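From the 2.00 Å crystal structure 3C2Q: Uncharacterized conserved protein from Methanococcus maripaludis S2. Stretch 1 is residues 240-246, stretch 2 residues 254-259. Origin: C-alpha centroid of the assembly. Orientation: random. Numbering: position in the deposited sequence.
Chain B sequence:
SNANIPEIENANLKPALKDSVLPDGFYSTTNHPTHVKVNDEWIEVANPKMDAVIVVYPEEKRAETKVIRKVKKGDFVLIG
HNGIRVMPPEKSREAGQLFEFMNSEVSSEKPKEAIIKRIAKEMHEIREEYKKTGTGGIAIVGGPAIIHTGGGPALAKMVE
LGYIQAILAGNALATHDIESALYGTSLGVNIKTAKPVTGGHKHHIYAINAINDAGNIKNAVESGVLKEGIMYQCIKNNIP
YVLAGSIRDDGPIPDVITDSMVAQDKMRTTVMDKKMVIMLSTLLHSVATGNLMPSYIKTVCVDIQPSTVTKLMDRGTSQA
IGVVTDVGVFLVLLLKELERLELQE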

ATOM      1  N   PRO B 240      11.684  22.524 -22.557  1.00 27.02           N
ATOM      2  CA  PRO B 240      12.294  21.281 -22.999  1.00 27.05           C
ATOM      3  C   PRO B 240      11.710  20.082 -22.241  1.00 26.51           C
ATOM      4  O   PRO B 240      11.317  20.215 -21.081  1.00 26.03           O
ATOM      5  CB  PRO B 240      13.763  21.451 -22.605  1.00 26.62           C
ATOM      6  CG  PRO B 240      13.737  22.361 -21.478  1.00 28.21           C
ATOM      7  CD  PRO B 240      12.622  23.344 -21.771  1.00 27.16           C
ATOM      8  N   TYR B 241      11.635  18.947 -22.910  1.00 26.55           N
ATOM      9  CA  TYR B 241      11.219  17.718 -22.249  1.00 26.58           C
ATOM     10  C   TYR B 241      12.144  16.604 -22.672  1.00 26.94           C
ATOM     11  O   TYR B 241      12.823  16.693 -23.721  1.00 27.35           O
ATOM     12  CB  TYR B 241       9.752  17.374 -22.542  1.00 26.44           C
ATOM     13  CG  TYR B 241       9.372  17.385 -24.011  1.00 25.98           C
ATOM     14  CD1 TYR B 241       9.569  16.267 -24.803  1.00 23.85           C
ATOM     15  CD2 TYR B 241       8.775  18.516 -24.591  1.00 26.50           C
ATOM     16  CE1 TYR B 241       9.226  16.265 -26.150  1.00 26.49           C
ATOM     17  CE2 TYR B 241       8.414  18.524 -25.933  1.00 26.73           C
ATOM     18  CZ  TYR B 241       8.657  17.398 -26.708  1.00 26.84           C
ATOM     19  OH  TYR B 241       8.310  17.383 -28.030  1.00 26.97           O
ATOM     20  N   VAL B 242      12.194  15.559 -21.856  1.00 25.11           N
ATOM     21  CA  VAL B 242      12.972  14.399 -22.190  1.00 24.83           C
ATOM     22  C   VAL B 242      12.026  13.231 -22.001  1.00 24.33           C
ATOM     23  O   VAL B 242      11.526  13.037 -20.892  1.00 24.58           O
ATOM     24  CB  VAL B 242      14.208  14.261 -21.244  1.00 25.46           C
ATOM     25  CG1 VAL B 242      14.997  13.006 -21.559  1.00 25.39           C
ATOM     26  CG2 VAL B 242      15.107  15.504 -21.293  1.00 26.04           C
ATOM     27  N   LEU B 243      11.744  12.491 -23.066  1.00 23.06           N
ATOM     28  CA  LEU B 243      10.894  11.327 -22.972  1.00 23.07           C
ATOM     29  C   LEU B 243      11.777  10.100 -23.106  1.00 23.43           C
ATOM     30  O   LEU B 243      12.349   9.846 -24.185  1.00 23.45           O
ATOM     31  CB  LEU B 243       9.808  11.336 -24.069  1.00 22.24           C
ATOM     32  CG  LEU B 243       8.859  12.537 -24.118  1.00 21.53           C
ATOM     33  CD1 LEU B 243       7.854  12.316 -25.265  1.00 20.47           C
ATOM     34  CD2 LEU B 243       8.156  12.763 -22.761  1.00 18.30           C
ATOM     35  N   ALA B 244      11.912   9.346 -22.012  1.00 22.16           N
ATOM     36  CA  ALA B 244      12.761   8.161 -22.004  1.00 21.53           C
ATOM     37  C   ALA B 244      11.942   6.958 -22.428  1.00 21.69           C
ATOM     38  O   ALA B 244      10.864   6.726 -21.887  1.00 22.31           O
ATOM     39  CB  ALA B 244      13.362   7.949 -20.616  1.00 21.97           C
ATOM     40  N   GLY B 245      12.441   6.216 -23.417  1.00 20.82           N
ATOM     41  CA  GLY B 245      11.817   4.969 -23.858  1.00 21.54           C
ATOM     42  C   GLY B 245      11.930   3.885 -22.799  1.00 22.70           C
ATOM     43  O   GLY B 245      12.817   3.939 -21.942  1.00 22.67           O
ATOM     44  N   SER B 246      11.003   2.934 -22.828  1.00 23.04           N
ATOM     45  CA  SER B 246      11.032   1.827 -21.883  1.00 23.16           C
ATOM     46  C   SER B 246      10.647   0.567 -22.623  1.00 23.19           C
ATOM     47  O   SER B 246      10.007   0.631 -23.692  1.00 23.00           O
ATOM     48  CB  SER B 246      10.093   2.110 -20.707  1.00 23.87           C
ATOM     49  OG  SER B 246       9.045   1.166 -20.613  1.00 23.89           O
ATOM     50  N   PRO B 254       8.060   9.539 -32.114  1.00 24.19           N
ATOM     51  CA  PRO B 254       9.431   9.832 -32.539  1.00 23.79           C
ATOM     52  C   PRO B 254      10.267  10.615 -31.521  1.00 22.98           C
ATOM     53  O   PRO B 254      11.487  10.468 -31.514  1.00 23.89           O
ATOM     54  CB  PRO B 254       9.231  10.608 -33.857  1.00 23.88           C
ATOM     55  CG  PRO B 254       7.839  10.147 -34.353  1.00 24.08           C
ATOM     56  CD  PRO B 254       7.051  10.040 -33.076  1.00 24.34           C
ATOM     57  N   ASP B 255       9.641  11.408 -30.651  1.00 21.60           N
ATOM     58  CA  ASP B 255      10.384  12.188 -29.658  1.00 22.38           C
ATOM     59  C   ASP B 255      11.107  11.334 -28.580  1.00 22.10           C
ATOM     60  O   ASP B 255      11.990  11.829 -27.881  1.00 22.64           O
ATOM     61  CB  ASP B 255       9.463  13.191 -28.932  1.00 21.56           C
ATOM     62  CG  ASP B 255       8.747  14.165 -29.886  1.00 24.10           C
ATOM     63  OD1 ASP B 255       8.917  15.399 -29.709  1.00 24.27           O
ATOM     64  OD2 ASP B 255       7.994  13.698 -30.758  1.00 23.10           O
ATOM     65  N   VAL B 256      10.722  10.065 -28.446  1.00 22.72           N
ATOM     66  CA  VAL B 256      11.208   9.213 -27.358  1.00 23.15           C
ATOM     67  C   VAL B 256      12.665   8.804 -27.609  1.00 24.02           C
ATOM     68  O   VAL B 256      13.012   8.412 -28.739  1.00 24.39           O
ATOM     69  CB  VAL B 256      10.277   7.978 -27.217  1.00 23.50           C
ATOM     70  CG1 VAL B 256      10.931   6.855 -26.372  1.00 24.45           C
ATOM     71  CG2 VAL B 256       8.927   8.428 -26.578  1.00 22.72           C
ATOM     72  N   ILE B 257      13.504   8.923 -26.579  1.00 22.73           N
ATOM     73  CA  ILE B 257      14.886   8.447 -26.613  1.00 22.85           C
ATOM     74  C   ILE B 257      14.878   6.999 -26.160  1.00 22.93           C
ATOM     75  O   ILE B 257      14.601   6.713 -24.989  1.00 21.07           O
ATOM     76  CB  ILE B 257      15.766   9.322 -25.684  1.00 23.09           C
ATOM     77  CG1 ILE B 257      15.667  10.791 -26.133  1.00 25.35           C
ATOM     78  CG2 ILE B 257      17.231   8.787 -25.614  1.00 22.65           C
ATOM     79  CD1 ILE B 257      16.459  11.754 -25.270  1.00 24.12           C
ATOM     80  N   THR B 258      15.145   6.072 -27.084  1.00 22.57           N
ATOM     81  CA  THR B 258      15.036   4.653 -26.774  1.00 22.50           C
ATOM     82  C   THR B 258      16.253   4.085 -26.003  1.00 21.85           C
ATOM     83  O   THR B 258      16.126   3.083 -25.334  1.00 21.55           O
ATOM     84  CB  THR B 258      14.747   3.801 -28.023  1.00 23.16           C
ATOM     85  OG1 THR B 258      15.826   3.951 -28.952  1.00 23.83           O
ATOM     86  CG2 THR B 258      13.424   4.257 -28.692  1.00 25.53           C
ATOM     87  N   ASP B 259      17.411   4.739 -26.076  1.00 21.17           N
ATOM     88  CA  ASP B 259      18.568   4.218 -25.345  1.00 21.25           C
ATOM     89  C   ASP B 259      18.579   4.786 -23.927  1.00 20.44           C
ATOM     90  O   ASP B 259      18.610   5.982 -23.734  1.00 19.26           O
ATOM     91  CB  ASP B 259      19.887   4.530 -26.035  1.00 21.34           C
ATOM     92  CG  ASP B 259      21.037   3.817 -25.369  1.00 21.44           C
ATOM     93  OD1 ASP B 259      21.383   2.690 -25.819  1.00 23.56           O
ATOM     94  OD2 ASP B 259      21.517   4.331 -24.342  1.00 19.88           O
TER
HETATM   95  O   HOH W   1      12.462  13.388 -25.680  1.00 27.15           O
HETATM   96  O   HOH W   2      15.343   3.548 -22.384  1.00 33.83           O

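Residues 240-246 and 254-259 lie side by side in one chain and bury 344 Å² between them. The first stretch contains a β-strand from Tyr241. The second has no regular helix or strand, yet it runs in roughly the same direction, with 38° between the two end-to-end lines. The register steps evenly from Leu243 and Val256 through Ala244 and Ile257 to Gly245 and Thr258. Leu243, Asp255 and Ile257 have the largest covered areas, with Gly245 and Val256 close behind.

Leu243 has the largest covered area. Its backbone and its side chain both take part. The carbonyl O of Leu243 accepts a hydrogen bond from Ile257 N at 2.8 Å, and the angle of 168° at the hydrogen is close to straight. The same Leu243 O lies 3.4 Å from Val256 CA, a CA-H...O contact that supplements the stronger bond. The CA-to-CB bond of Leu243 points toward the second stretch, and the side chain takes the m, t rotamer. Leu243 CB comes to 3.9 Å from Val256 CG2, an apolar contact between buried residues. Further out, Leu243 CD1 lies 4.1 Å from Asp255 CB, so the aliphatic part of the acid also packs against the leucine.

Asp255 supplies the polar end of the contact. The CA-to-CB bond of Asp255 points toward the first stretch. Tyr241 OH donates a hydrogen bond to Asp255 OD1 at 2.7 Å, a short bond between a phenol and a carboxylate. The oxygen sits at the edge of the tyrosine ring, near its plane, where a lone pair of the carboxylate can meet the hydroxyl hydrogen. The CA-to-CB bond of Tyr241 points sideways, but the long side chain, with chi1 in p, carries the hydroxyl across to the acid. Asp255 OD2 is hydrogen-bonded elsewhere in the structure. The backbone of Asp255 is linked to the strand through water 1. This water accepts from Leu243 N at 2.9 Å and donates to Asp255 O at 2.7 Å. It fills the gap where the two backbones do not bond directly.

Ile257 is held by both of its backbone polar groups. Its N binds Leu243 O, as described above, and Gly245 N donates to Ile257 O at 2.7 Å with an angle of 164°. These two bonds lie on either side of Ala244 in sequence and form a single β bridge between Ala244 and Ile257, whose CA atoms are 5.1 Å apart. Ala244 itself turns its CB away. The CA-to-CB bond of Ile257 points sideways, and Ile257 CD1 reaches to 4.2 Å from Val242 CG1, a modest apolar contact.

Gly245 closes the approach. Gly245 CA lies 3.3 Å from Val256 CG1 and 4.4 Å from Thr258 CA. An ideal CB on Gly245 would be 3.0 Å from Thr258 CA and 3.1 Å from both Val256 CG1 and Ile257 O. The absence of a side chain therefore suits this close packing.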